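Local coordinates for protein alpha-1,3-glucanase (Paenibacillus glycanilyticus, PDB 6K0P) that probably hydrolyses alpha-1,3-glucan, binding glucose units along a beta-helical catalytic domain of glycoside hydrolase family 87, at residues K194-A199 and I212-G217; S316-K321 and I333-G338; L492-M497 and I507-V512; F257-A262 and N291-V296. The protein carries 1 engineered substitution. All coordinates share one frame; numbering follows the deposited sequence.

Interaction 1 (K194-A199 and I212-G217)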
loop_
_atom_site.group_PDB
_atom_site.type_symbol
_atom_site.label_atom_id
_atom_site.label_comp_id
_atom_site.label_asym_id
_atom_site.label_seq_id
_atom_site.Cartn_x
_atom_site.Cartn_y
_atom_site.Cartn_z
ATOM N N LYS A 194 -15.645 9.156 -30.000
ATOM C CA LYS A 194 -15.679 7.697 -29.987
ATOM C C LYS A 194 -15.291 7.231 -28.592
ATOM O O LYS A 194 -14.142 7.402 -28.170
ATOM C CB LYS A 194 -14.763 7.097 -31.052
ATOM C CG LYS A 194 -14.897 5.582 -31.158
ATOM C CD LYS A 194 -13.994 4.996 -32.234
ATOM C CE LYS A 194 -14.283 5.597 -33.606
ATOM N NZ LYS A 194 -13.437 4.987 -34.664
ATOM N N SER A 195 -16.247 6.654 -27.876
ATOM C CA SER A 195 -16.014 6.268 -26.498
ATOM C C SER A 195 -15.148 5.010 -26.422
ATOM O O SER A 195 -14.903 4.319 -27.418
ATOM C CB SER A 195 -17.342 5.988 -25.806
ATOM O OG SER A 195 -17.905 4.806 -26.339
ATOM N N ILE A 196 -14.682 4.717 -25.203
ATOM C CA ILE A 196 -13.958 3.471 -24.950
ATOM C C ILE A 196 -14.783 2.262 -25.392
ATOM O O ILE A 196 -14.287 1.370 -26.090
ATOM C CB ILE A 196 -13.553 3.384 -23.467
ATOM C CG1 ILE A 196 -12.583 4.515 -23.107
ATOM C CG2 ILE A 196 -12.942 2.023 -23.155
ATOM C CD1 ILE A 196 -12.361 4.696 -21.605
ATOM N N ASP A 197 -16.062 2.218 -24.996
ATOM C CA ASP A 197 -16.915 1.101 -25.402
ATOM C C ASP A 197 -17.053 1.014 -26.920
ATOM O O ASP A 197 -17.064 -0.085 -27.483
ATOM C CB ASP A 197 -18.299 1.216 -24.762
ATOM C CG ASP A 197 -18.427 0.416 -23.466
ATOM O OD1 ASP A 197 -17.746 -0.628 -23.301
ATOM O OD2 ASP A 197 -19.257 0.816 -22.626
ATOM N N GLN A 198 -17.184 2.161 -27.599
ATOM C CA GLN A 198 -17.320 2.144 -29.056
ATOM C C GLN A 198 -16.034 1.680 -29.731
ATOM O O GLN A 198 -16.076 0.927 -30.716
ATOM C CB GLN A 198 -17.751 3.520 -29.563
ATOM C CG GLN A 198 -19.172 3.891 -29.160
ATOM C CD GLN A 198 -19.536 5.311 -29.535
ATOM O OE1 GLN A 198 -18.723 6.232 -29.416
ATOM N NE2 GLN A 198 -20.771 5.501 -29.987
ATOM N N ALA A 199 -14.881 2.116 -29.218
ATOM C CA ALA A 199 -13.608 1.649 -29.758
ATOM C C ALA A 199 -13.453 0.146 -29.572
ATOM O O ALA A 199 -12.973 -0.551 -30.474
ATOM C CB ALA A 199 -12.450 2.402 -29.100
ATOM N N ILE A 212 -7.233 -1.160 -28.460
ATOM C CA ILE A 212 -7.601 0.246 -28.519
ATOM C C ILE A 212 -6.475 1.094 -27.956
ATOM O O ILE A 212 -5.662 0.632 -27.146
ATOM C CB ILE A 212 -8.929 0.559 -27.793
ATOM C CG1 ILE A 212 -8.791 0.384 -26.275
ATOM C CG2 ILE A 212 -10.058 -0.296 -28.354
ATOM C CD1 ILE A 212 -9.970 0.978 -25.478
ATOM N N TYR A 213 -6.428 2.340 -28.412
ATOM C CA TYR A 213 -5.512 3.346 -27.905
ATOM C C TYR A 213 -6.337 4.457 -27.283
ATOM O O TYR A 213 -7.304 4.935 -27.889
ATOM C CB TYR A 213 -4.665 3.919 -29.045
ATOM C CG TYR A 213 -3.828 5.112 -28.648
ATOM C CD1 TYR A 213 -2.728 4.969 -27.802
ATOM C CD2 TYR A 213 -4.134 6.385 -29.123
ATOM C CE1 TYR A 213 -1.957 6.071 -27.444
ATOM C CE2 TYR A 213 -3.359 7.482 -28.780
ATOM C CZ TYR A 213 -2.282 7.319 -27.942
ATOM O OH TYR A 213 -1.528 8.427 -27.617
ATOM N N ILE A 214 -5.961 4.861 -26.073
ATOM C CA ILE A 214 -6.652 5.934 -25.370
ATOM C C ILE A 214 -5.695 7.119 -25.282
ATOM O O ILE A 214 -4.687 7.050 -24.561
ATOM C CB ILE A 214 -7.147 5.500 -23.988
ATOM C CG1 ILE A 214 -7.874 4.157 -24.085
ATOM C CG2 ILE A 214 -8.075 6.562 -23.410
ATOM C CD1 ILE A 214 -8.471 3.651 -22.754
ATOM N N PRO A 215 -5.953 8.202 -26.003
ATOM C CA PRO A 215 -4.987 9.302 -26.086
ATOM C C PRO A 215 -4.868 10.049 -24.769
ATOM O O PRO A 215 -5.610 9.828 -23.809
ATOM C CB PRO A 215 -5.584 10.229 -27.153
ATOM C CG PRO A 215 -6.638 9.443 -27.841
ATOM C CD PRO A 215 -7.125 8.407 -26.868
ATOM N N ALA A 216 -3.915 10.979 -24.746
ATOM C CA ALA A 216 -3.834 11.920 -23.638
ATOM C C ALA A 216 -5.174 12.620 -23.468
ATOM O O ALA A 216 -5.851 12.952 -24.450
ATOM C CB ALA A 216 -2.744 12.955 -23.931
ATOM N N GLY A 217 -5.569 12.829 -22.213
ATOM C CA GLY A 217 -6.809 13.517 -21.933
ATOM C C GLY A 217 -7.528 12.946 -20.736
ATOM O O GLY A 217 -7.002 12.056 -20.065
#
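Ile-212 lays its CG2 methyl against the first turn of the helix that begins at Ile-196. CG2 lies 3.7 Å from Ala-199 CB and also rests on the carbonyl end of Ala-199, whose small side chain lets helix and strand come close here. The other branch of Ile-212 runs elsewhere: CG1 stands between the backbone N and the carbonyl carbon (chi1 68°), the less common choice for isoleucine, and carries CD1 to within 3.9 Å of Ile-196 CG2. One beta-branched residue thus spans nearly one turn of the helix, touching Ile-196 with one arm and Ala-199 with the other. Ile-196 is itself forked. Its CD1 reaches on along the strand to Ile-214 CD1, 4.2 Å away, and its side chain crosses those of Ile-212 and Ile-214 at about a right angle.

At the start of the helix, Ser-195 at the N-cap and Gln-198 in the first turn form a capping box. Gln-198 N donates to Ser-195 OG at 3.0 Å, while Ser-195 N returns a nearly straight bond (169°) to a lone pair of Gln-198 OE1. These bonds satisfy backbone N-H groups at the helix start and fix the turn that presents Ile-196.

Helix 196-204 is the crossover between parallel strands 187-189 and 211-214, a beta-alpha-beta unit. Val-188 of the first strand touches Ala-199, Ile-234 of strand 233-236 lies against Ile-212 and Ile-214, and Ile-225 of strand 224-227 against Ile-196.

Interaction 2 (S316-K321 and I333-G338)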
loop_
_atom_site.group_PDB
_atom_site.type_symbol
_atom_site.label_atom_id
_atom_site.label_comp_id
_atom_site.label_asym_id
_atom_site.label_seq_id
_atom_site.Cartn_x
_atom_site.Cartn_y
_atom_site.Cartn_z
ATOM N N SER A 316 -4.603 -16.807 -12.290
ATOM C CA SER A 316 -3.269 -17.376 -12.381
ATOM C C SER A 316 -2.511 -16.877 -13.601
ATOM O O SER A 316 -3.106 -16.486 -14.614
ATOM C CB SER A 316 -3.336 -18.911 -12.387
ATOM O OG SER A 316 -3.818 -19.355 -11.129
ATOM N N TYR A 317 -1.182 -16.892 -13.484
ATOM C CA TYR A 317 -0.287 -16.576 -14.601
ATOM C C TYR A 317 -0.439 -15.132 -15.066
ATOM O O TYR A 317 -0.206 -14.818 -16.238
ATOM C CB TYR A 317 -0.449 -17.547 -15.780
ATOM C CG TYR A 317 -0.263 -18.994 -15.407
ATOM C CD1 TYR A 317 1.008 -19.534 -15.291
ATOM C CD2 TYR A 317 -1.361 -19.817 -15.160
ATOM C CE1 TYR A 317 1.186 -20.864 -14.952
ATOM C CE2 TYR A 317 -1.191 -21.147 -14.809
ATOM C CZ TYR A 317 0.084 -21.654 -14.710
ATOM O OH TYR A 317 0.255 -22.977 -14.368
ATOM N N ASN A 318 -0.835 -14.243 -14.166
ATOM C CA ASN A 318 -0.997 -12.834 -14.493
ATOM C C ASN A 318 0.233 -12.047 -14.070
ATOM O O ASN A 318 1.031 -12.489 -13.239
ATOM C CB ASN A 318 -2.247 -12.269 -13.816
ATOM C CG ASN A 318 -3.481 -13.055 -14.172
ATOM O OD1 ASN A 318 -3.921 -13.035 -15.324
ATOM N ND2 ASN A 318 -4.029 -13.781 -13.206
ATOM N N THR A 319 0.378 -10.861 -14.655
ATOM C CA THR A 319 1.523 -9.997 -14.394
ATOM C C THR A 319 1.007 -8.604 -14.073
ATOM O O THR A 319 0.306 -8.000 -14.890
ATOM C CB THR A 319 2.466 -9.950 -15.598
ATOM O OG1 THR A 319 2.996 -11.263 -15.838
ATOM C CG2 THR A 319 3.620 -8.985 -15.343
ATOM N N PHE A 320 1.324 -8.119 -12.874
ATOM C CA PHE A 320 1.092 -6.732 -12.481
ATOM C C PHE A 320 2.475 -6.131 -12.279
ATOM O O PHE A 320 3.190 -6.531 -11.360
ATOM C CB PHE A 320 0.285 -6.673 -11.185
ATOM C CG PHE A 320 -1.177 -6.958 -11.370
ATOM C CD1 PHE A 320 -1.623 -8.264 -11.532
ATOM C CD2 PHE A 320 -2.108 -5.926 -11.398
ATOM C CE1 PHE A 320 -2.976 -8.535 -11.709
ATOM C CE2 PHE A 320 -3.464 -6.192 -11.574
ATOM C CZ PHE A 320 -3.895 -7.496 -11.730
ATOM N N LYS A 321 2.855 -5.183 -13.135
ATOM C CA LYS A 321 4.221 -4.680 -13.149
ATOM C C LYS A 321 4.231 -3.170 -13.328
ATOM O O LYS A 321 3.455 -2.630 -14.117
ATOM C CB LYS A 321 5.018 -5.352 -14.285
ATOM C CG LYS A 321 6.463 -4.931 -14.453
ATOM C CD LYS A 321 7.032 -5.619 -15.699
ATOM C CE LYS A 321 8.513 -5.338 -15.871
ATOM N NZ LYS A 321 9.038 -5.981 -17.104
ATOM N N ILE A 333 -3.585 -4.834 -4.064
ATOM C CA ILE A 333 -3.717 -6.052 -4.858
ATOM C C ILE A 333 -3.819 -7.220 -3.894
ATOM O O ILE A 333 -2.973 -7.365 -3.002
ATOM C CB ILE A 333 -2.524 -6.283 -5.807
ATOM C CG1 ILE A 333 -2.410 -5.165 -6.845
ATOM C CG2 ILE A 333 -2.670 -7.639 -6.495
ATOM C CD1 ILE A 333 -1.172 -5.280 -7.736
ATOM N N ASN A 334 -4.851 -8.045 -4.069
ATOM C CA ASN A 334 -5.001 -9.285 -3.323
ATOM C C ASN A 334 -5.222 -10.385 -4.347
ATOM O O ASN A 334 -5.866 -10.161 -5.374
ATOM C CB ASN A 334 -6.202 -9.203 -2.372
ATOM C CG ASN A 334 -6.231 -10.328 -1.338
ATOM O OD1 ASN A 334 -5.331 -11.164 -1.271
ATOM N ND2 ASN A 334 -7.279 -10.339 -0.523
ATOM N N MET A 335 -4.631 -11.548 -4.104
ATOM C CA MET A 335 -4.812 -12.707 -4.967
ATOM C C MET A 335 -5.283 -13.841 -4.078
ATOM O O MET A 335 -4.585 -14.208 -3.131
ATOM C CB MET A 335 -3.496 -13.061 -5.666
ATOM C CG MET A 335 -2.927 -11.920 -6.506
ATOM S SD MET A 335 -4.000 -11.422 -7.874
ATOM C CE MET A 335 -3.787 -12.832 -8.910
ATOM N N THR A 336 -6.474 -14.364 -4.355
ATOM C CA THR A 336 -7.129 -15.275 -3.425
ATOM C C THR A 336 -7.541 -16.572 -4.107
ATOM O O THR A 336 -7.570 -16.689 -5.338
ATOM C CB THR A 336 -8.374 -14.644 -2.776
ATOM O OG1 THR A 336 -9.482 -14.726 -3.689
ATOM C CG2 THR A 336 -8.133 -13.190 -2.407
ATOM N N ASN A 337 -7.868 -17.556 -3.269
ATOM C CA ASN A 337 -8.710 -18.691 -3.658
ATOM C C ASN A 337 -8.180 -19.429 -4.887
ATOM O O ASN A 337 -8.893 -19.613 -5.876
ATOM C CB ASN A 337 -10.161 -18.245 -3.871
ATOM C CG ASN A 337 -10.787 -17.678 -2.613
ATOM O OD1 ASN A 337 -10.097 -17.416 -1.623
ATOM N ND2 ASN A 337 -12.103 -17.487 -2.643
ATOM N N GLY A 338 -6.925 -19.871 -4.813
ATOM C CA GLY A 338 -6.322 -20.664 -5.860
ATOM C C GLY A 338 -5.373 -19.906 -6.760
ATOM O O GLY A 338 -4.663 -20.535 -7.553
#
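Phe-320 and Ile-333 make the main apolar contact between these two segments. Ile-333 CD1 comes to 3.8 Å from Phe-320 CD2 and also lies near CB and CG, so the methyl sits at the root of the aromatic side chain rather than at its far end. Ile-333 has CG1 anti to the carbonyl carbon (chi1 -63°) and chi2 extended at 175°; this sends CD1 straight out from its strand. The two side chains cross at a slant. A long aromatic and a long aliphatic group suit a place where the CA atoms of Phe-320 and Ile-333 are still 9.0 Å apart.

Looser van der Waals contact continues beside this pair. Met-335, two residues further along and so on the same face of its strand, bends at each of its three torsions and brings CE to 4.4 Å from Asn-318 ND2.

The polar groups are bonded mainly to other parts of the chain. Asn-318 OD1 accepts from Val-296 N and its ND2 donates to Met-293 O, which satisfies both ends of a buried amide. Ser-316 OG lies 3.9 Å from Gly-338 O, too far for a bond, and pairs instead with Ser-340 N. Gly-338, with phi at 103°, takes a turn that a side chain would strain.

Both strands belong to the parallel beta-helix. Strand 319-326 lies between strands 297-304 and 343-350, while strand 333-336 is flanked by 308-313 and 357-360; Tyr-310 of strand 308-313 meets both Phe-320 and Met-335.

Interaction 3 (L492-M497 and I507-V512)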
loop_
_atom_site.group_PDB
_atom_site.type_symbol
_atom_site.label_atom_id
_atom_site.label_comp_id
_atom_site.label_asym_id
_atom_site.label_seq_id
_atom_site.Cartn_x
_atom_site.Cartn_y
_atom_site.Cartn_z
ATOM N N LEU A 492 9.828 -8.709 15.829
ATOM C CA LEU A 492 9.164 -9.951 15.453
ATOM C C LEU A 492 8.216 -10.350 16.573
ATOM O O LEU A 492 8.600 -10.336 17.746
ATOM C CB LEU A 492 10.201 -11.063 15.239
ATOM C CG LEU A 492 11.351 -10.718 14.296
ATOM C CD1 LEU A 492 12.452 -11.792 14.314
ATOM C CD2 LEU A 492 10.806 -10.522 12.883
ATOM N N MET A 493 6.984 -10.705 16.217
ATOM C CA MET A 493 5.956 -11.023 17.198
ATOM C C MET A 493 5.343 -12.368 16.824
ATOM O O MET A 493 4.711 -12.495 15.769
ATOM C CB MET A 493 4.900 -9.918 17.218
ATOM C CG MET A 493 3.720 -10.181 18.134
ATOM S SD MET A 493 2.717 -8.685 18.245
ATOM C CE MET A 493 1.056 -9.359 18.284
ATOM N N PHE A 494 5.536 -13.374 17.680
ATOM C CA PHE A 494 5.040 -14.724 17.439
ATOM C C PHE A 494 3.853 -14.990 18.357
ATOM O O PHE A 494 3.898 -14.654 19.546
ATOM C CB PHE A 494 6.127 -15.759 17.759
ATOM C CG PHE A 494 7.336 -15.681 16.867
ATOM C CD1 PHE A 494 8.353 -14.769 17.126
ATOM C CD2 PHE A 494 7.472 -16.541 15.781
ATOM C CE1 PHE A 494 9.479 -14.701 16.307
ATOM C CE2 PHE A 494 8.585 -16.478 14.964
ATOM C CZ PHE A 494 9.594 -15.563 15.228
ATOM N N GLN A 495 2.804 -15.615 17.821
ATOM C CA GLN A 495 1.578 -15.812 18.591
ATOM C C GLN A 495 0.824 -17.032 18.083
ATOM O O GLN A 495 0.760 -17.260 16.873
ATOM C CB GLN A 495 0.678 -14.571 18.464
ATOM C CG GLN A 495 -0.669 -14.647 19.202
ATOM C CD GLN A 495 -1.544 -13.421 18.947
ATOM O OE1 GLN A 495 -1.078 -12.420 18.394
ATOM N NE2 GLN A 495 -2.813 -13.497 19.340
ATOM N N SER A 496 0.253 -17.810 19.013
ATOM C CA SER A 496 -0.607 -18.951 18.691
ATOM C C SER A 496 -2.013 -18.692 19.208
ATOM O O SER A 496 -2.194 -18.345 20.383
ATOM C CB SER A 496 -0.094 -20.245 19.341
ATOM O OG SER A 496 1.099 -20.680 18.724
ATOM N N MET A 497 -3.000 -18.882 18.338
ATOM C CA MET A 497 -4.395 -18.830 18.747
ATOM C C MET A 497 -4.727 -20.035 19.619
ATOM O O MET A 497 -4.430 -21.179 19.257
ATOM C CB MET A 497 -5.275 -18.842 17.495
ATOM C CG MET A 497 -6.762 -19.001 17.749
ATOM S SD MET A 497 -7.635 -18.947 16.168
ATOM C CE MET A 497 -9.297 -19.405 16.650
ATOM N N ILE A 507 9.961 -22.678 11.089
ATOM C CA ILE A 507 9.912 -21.217 11.108
ATOM C C ILE A 507 11.333 -20.748 11.362
ATOM O O ILE A 507 11.877 -20.975 12.449
ATOM C CB ILE A 507 8.975 -20.693 12.203
ATOM C CG1 ILE A 507 7.650 -21.465 12.232
ATOM C CG2 ILE A 507 8.779 -19.172 12.067
ATOM C CD1 ILE A 507 6.806 -21.313 10.972
ATOM N N ARG A 508 11.952 -20.103 10.376
ATOM C CA ARG A 508 13.354 -19.727 10.486
ATOM C C ARG A 508 13.531 -18.261 10.135
ATOM O O ARG A 508 12.884 -17.755 9.212
ATOM C CB ARG A 508 14.231 -20.568 9.564
ATOM C CG ARG A 508 14.101 -22.069 9.792
ATOM C CD ARG A 508 13.063 -22.660 8.856
ATOM N NE ARG A 508 13.573 -22.715 7.491
ATOM C CZ ARG A 508 12.810 -22.773 6.404
ATOM N NH1 ARG A 508 11.486 -22.773 6.510
ATOM N NH2 ARG A 508 13.382 -22.833 5.207
ATOM N N VAL A 509 14.419 -17.600 10.875
ATOM C CA VAL A 509 14.710 -16.175 10.739
ATOM C C VAL A 509 16.219 -16.048 10.587
ATOM O O VAL A 509 16.965 -16.552 11.434
ATOM C CB VAL A 509 14.225 -15.400 11.977
ATOM C CG1 VAL A 509 14.418 -13.906 11.800
ATOM C CG2 VAL A 509 12.751 -15.723 12.282
ATOM N N GLU A 510 16.676 -15.390 9.515
ATOM C CA GLU A 510 18.105 -15.334 9.203
ATOM C C GLU A 510 18.493 -13.938 8.732
ATOM O O GLU A 510 17.832 -13.375 7.854
ATOM C CB GLU A 510 18.453 -16.328 8.085
ATOM C CG GLU A 510 18.009 -17.764 8.334
ATOM C CD GLU A 510 18.240 -18.669 7.130
ATOM O OE1 GLU A 510 18.494 -18.148 6.017
ATOM O OE2 GLU A 510 18.154 -19.906 7.299
ATOM N N ASN A 511 19.588 -13.397 9.268
ATOM C CA ASN A 511 20.142 -12.114 8.818
ATOM C C ASN A 511 19.109 -10.991 8.959
ATOM O O ASN A 511 18.646 -10.406 7.977
ATOM C CB ASN A 511 20.649 -12.175 7.370
ATOM C CG ASN A 511 21.678 -13.257 7.155
ATOM O OD1 ASN A 511 22.453 -13.577 8.051
ATOM N ND2 ASN A 511 21.701 -13.818 5.951
ATOM N N VAL A 512 18.756 -10.709 10.206
ATOM C CA VAL A 512 17.732 -9.721 10.520
ATOM C C VAL A 512 18.307 -8.745 11.534
ATOM O O VAL A 512 18.922 -9.162 12.521
ATOM C CB VAL A 512 16.444 -10.381 11.044
ATOM C CG1 VAL A 512 15.458 -9.331 11.543
ATOM C CG2 VAL A 512 15.811 -11.223 9.943
#
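Leu-492 meets Val-509 tip to tip across the interior of a parallel beta-helix, the fold of the pectate-lyase-like domain, with Leu-492 CD1 3.8 Å from Val-509 CG1. The two strands run nearly antiparallel, at 171°, with their axes 11.4 Å apart. That is too far for backbone pairing, so side chains alone bridge the space, and the alternation of a strand turns Leu-492 and Phe-494 inward together against Ile-507 and Val-509.

The bump on one side is the ring of Phe-494. Its rim, not its face, enters the shallow hollow between the two beta-branched residues opposite: Ile-507 CG2 lies at the edge in the ring plane, 4.0 Å from CE2, and Val-509 CG2 approaches the neighbouring corner at CZ. Phe-494 and Ile-507 slide past each other in opposite directions. Val-509 in turn is a fork that serves two partners: with CG1 anti to the backbone N (chi1 -175°), that methyl faces Leu-492 and leaves CG2 for the phenylalanine. A flat ring filling a broad gap and compact branched residues forming its walls suit this interior.

Strand 537-541, on the next coil, closes one end of the cluster, Phe-541 touching both Leu-492 and Val-509, and Ala-539 both Phe-494 and Ile-507. On the outward side of strand 490-496 the chemistry changes. Gln-495, next to the buried Phe-494, holds a bound glucose unit: its NE2 donates to O6 of the sugar, while OE1 accepts from Trp-466 NE1.

Interaction 4 (F257-A262 and N291-V296). With SO4 (sulfate ion), chain G.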
loop_
_atom_site.group_PDB
_atom_site.type_symbol
_atom_site.label_atom_id
_atom_site.label_comp_id
_atom_site.label_asym_id
_atom_site.label_seq_id
_atom_site.Cartn_x
_atom_site.Cartn_y
_atom_site.Cartn_z
ATOM N N PHE A 257 -12.708 -1.800 -15.562
ATOM C CA PHE A 257 -12.727 -2.897 -16.520
ATOM C C PHE A 257 -13.134 -4.192 -15.837
ATOM O O PHE A 257 -12.900 -4.392 -14.642
ATOM C CB PHE A 257 -11.355 -3.086 -17.183
ATOM C CG PHE A 257 -10.951 -1.926 -18.049
ATOM C CD1 PHE A 257 -11.491 -1.760 -19.312
ATOM C CD2 PHE A 257 -10.057 -0.979 -17.574
ATOM C CE1 PHE A 257 -11.138 -0.674 -20.094
ATOM C CE2 PHE A 257 -9.693 0.098 -18.352
ATOM C CZ PHE A 257 -10.232 0.254 -19.613
ATOM N N ASN A 258 -13.766 -5.071 -16.611
ATOM C CA ASN A 258 -14.091 -6.412 -16.156
ATOM C C ASN A 258 -13.726 -7.358 -17.290
ATOM O O ASN A 258 -14.281 -7.256 -18.389
ATOM C CB ASN A 258 -15.581 -6.519 -15.787
ATOM C CG ASN A 258 -15.935 -7.850 -15.141
ATOM O OD1 ASN A 258 -15.424 -8.895 -15.539
ATOM N ND2 ASN A 258 -16.827 -7.820 -14.147
ATOM N N ILE A 259 -12.767 -8.243 -17.036
ATOM C CA ILE A 259 -12.152 -9.077 -18.063
ATOM C C ILE A 259 -12.800 -10.457 -18.018
ATOM O O ILE A 259 -12.581 -11.224 -17.072
ATOM C CB ILE A 259 -10.635 -9.171 -17.855
ATOM C CG1 ILE A 259 -10.028 -7.764 -17.719
ATOM C CG2 ILE A 259 -9.991 -9.950 -19.010
ATOM C CD1 ILE A 259 -8.519 -7.754 -17.484
ATOM N N SER A 260 -13.608 -10.767 -19.030
ATOM C CA SER A 260 -14.221 -12.081 -19.158
ATOM C C SER A 260 -13.195 -13.102 -19.648
ATOM O O SER A 260 -12.135 -12.752 -20.169
ATOM C CB SER A 260 -15.394 -12.016 -20.135
ATOM O OG SER A 260 -16.364 -11.078 -19.686
ATOM N N ALA A 261 -13.537 -14.391 -19.491
ATOM C CA ALA A 261 -12.591 -15.455 -19.818
ATOM C C ALA A 261 -12.114 -15.369 -21.265
ATOM O O ALA A 261 -10.942 -15.639 -21.558
ATOM C CB ALA A 261 -13.215 -16.820 -19.532
ATOM N N ALA A 262 -13.004 -14.990 -22.182
ATOM C CA ALA A 262 -12.620 -14.883 -23.585
ATOM C C ALA A 262 -11.484 -13.892 -23.797
ATOM O O ALA A 262 -10.761 -14.000 -24.795
ATOM C CB ALA A 262 -13.827 -14.469 -24.429
ATOM N N ASN A 291 -12.338 -12.314 -12.450
ATOM C CA ASN A 291 -12.408 -13.548 -11.680
ATOM C C ASN A 291 -11.948 -14.716 -12.539
ATOM O O ASN A 291 -12.450 -14.930 -13.647
ATOM C CB ASN A 291 -13.834 -13.782 -11.183
ATOM C CG ASN A 291 -14.198 -12.880 -10.015
ATOM O OD1 ASN A 291 -13.326 -12.377 -9.305
ATOM N ND2 ASN A 291 -15.495 -12.673 -9.812
ATOM N N GLY A 292 -10.964 -15.453 -12.028
ATOM C CA GLY A 292 -10.395 -16.566 -12.755
ATOM C C GLY A 292 -9.518 -16.198 -13.929
ATOM O O GLY A 292 -9.132 -17.089 -14.691
ATOM N N MET A 293 -9.180 -14.919 -14.107
ATOM C CA MET A 293 -8.455 -14.518 -15.305
ATOM C C MET A 293 -7.063 -15.138 -15.359
ATOM O O MET A 293 -6.439 -15.432 -14.331
ATOM C CB MET A 293 -8.366 -12.993 -15.432
ATOM C CG MET A 293 -7.296 -12.345 -14.567
ATOM S SD MET A 293 -7.413 -10.547 -14.676
ATOM C CE MET A 293 -5.882 -10.057 -13.872
ATOM N N GLN A 294 -6.577 -15.328 -16.586
ATOM C CA GLN A 294 -5.300 -15.969 -16.854
ATOM C C GLN A 294 -4.517 -15.124 -17.842
ATOM O O GLN A 294 -5.101 -14.534 -18.757
ATOM C CB GLN A 294 -5.495 -17.382 -17.462
ATOM C CG GLN A 294 -6.518 -18.260 -16.712
ATOM C CD GLN A 294 -5.949 -18.919 -15.460
ATOM O OE1 GLN A 294 -4.904 -19.581 -15.510
ATOM N NE2 GLN A 294 -6.648 -18.756 -14.335
ATOM N N ASN A 295 -3.199 -15.060 -17.649
ATOM C CA ASN A 295 -2.272 -14.512 -18.642
ATOM C C ASN A 295 -2.511 -13.030 -18.942
ATOM O O ASN A 295 -2.157 -12.550 -20.023
ATOM C CB ASN A 295 -2.272 -15.333 -19.938
ATOM C CG ASN A 295 -1.890 -16.777 -19.707
ATOM O OD1 ASN A 295 -2.692 -17.689 -19.928
ATOM N ND2 ASN A 295 -0.669 -16.995 -19.256
ATOM N N VAL A 296 -3.094 -12.290 -18.001
ATOM C CA VAL A 296 -3.385 -10.868 -18.190
ATOM C C VAL A 296 -2.216 -10.052 -17.654
ATOM O O VAL A 296 -1.634 -10.393 -16.619
ATOM C CB VAL A 296 -4.705 -10.494 -17.483
ATOM C CG1 VAL A 296 -4.905 -8.976 -17.428
ATOM C CG2 VAL A 296 -5.900 -11.169 -18.175
HETATM S S SO4 G . -16.860 -15.484 -18.014
HETATM O O1 SO4 G . -17.978 -14.783 -17.388
HETATM O O2 SO4 G . -15.601 -14.867 -17.591
HETATM O O3 SO4 G . -16.871 -16.884 -17.590
HETATM O O4 SO4 G . -17.007 -15.425 -19.470
HETATM O O HOH W 1 -14.696 -10.790 -13.668
HETATM O O HOH W 2 -13.849 -13.140 -15.378
#
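Ile-259 drives its CD1 methyl into a small apolar pocket made by Val-296 and Met-293. CD1 meets Val-296 CG1 tip to tip at 3.8 Å and lies 4.1 Å from Met-293 SD, on a side chain that passes it at a slant. Met-293 starts from an unusual first torsion, with CG between the backbone N and the carbonyl carbon (chi1 79°), and is extended beyond it; this carries the sulfur inward from the loop. A branched isoleucine, a slender thioether and a valine fill this interior closely. Tyr-310 of strand 308-313 also touches Met-293, and Leu-227 of strand 224-227 lies against Ile-259.

The outer side is far looser, and water does the joining. One water donates to Asn-258 OD1 at 2.8 Å and accepts from Asn-291 N at 3.1 Å. A second lies 2.9 Å from both Ile-259 O and Asn-291 O. Further out, Ala-261 N donates to O2 of a sulfate ion at 2.8 Å, an ion probably taken from the crystallisation liquor. Within the loop, Gln-294 NE2 bonds Gly-292 O at 3.0 Å, approaching from above the carbonyl plane.

With no direct hydrogen bond between the segments, the strand end and the loop are held together by apolar contact alone on the inside, and their polar link on the outside runs through water.

In the fold
All four contacts belong to one elongated domain, and each has a buried apolar heart. Interaction 1, about 29 Å from the chain's centre, joins a helix to a strand; interactions 2 and 3 join strands facing each other across the beta-helix interior, with aromatic rings filling the gap. Interaction 4 differs in its mixed chemistry, half interior and half water-bridged. Interactions 2 and 4 touch, Thr-319 N lying 2.8 Å from Val-296 O in a probable hydrogen bond. Interaction 1 lies about 43 Å from interaction 3 at their nearest atoms, on the opposite side of the centre. Of the four, interaction 3 alone contains a sugar-binding residue.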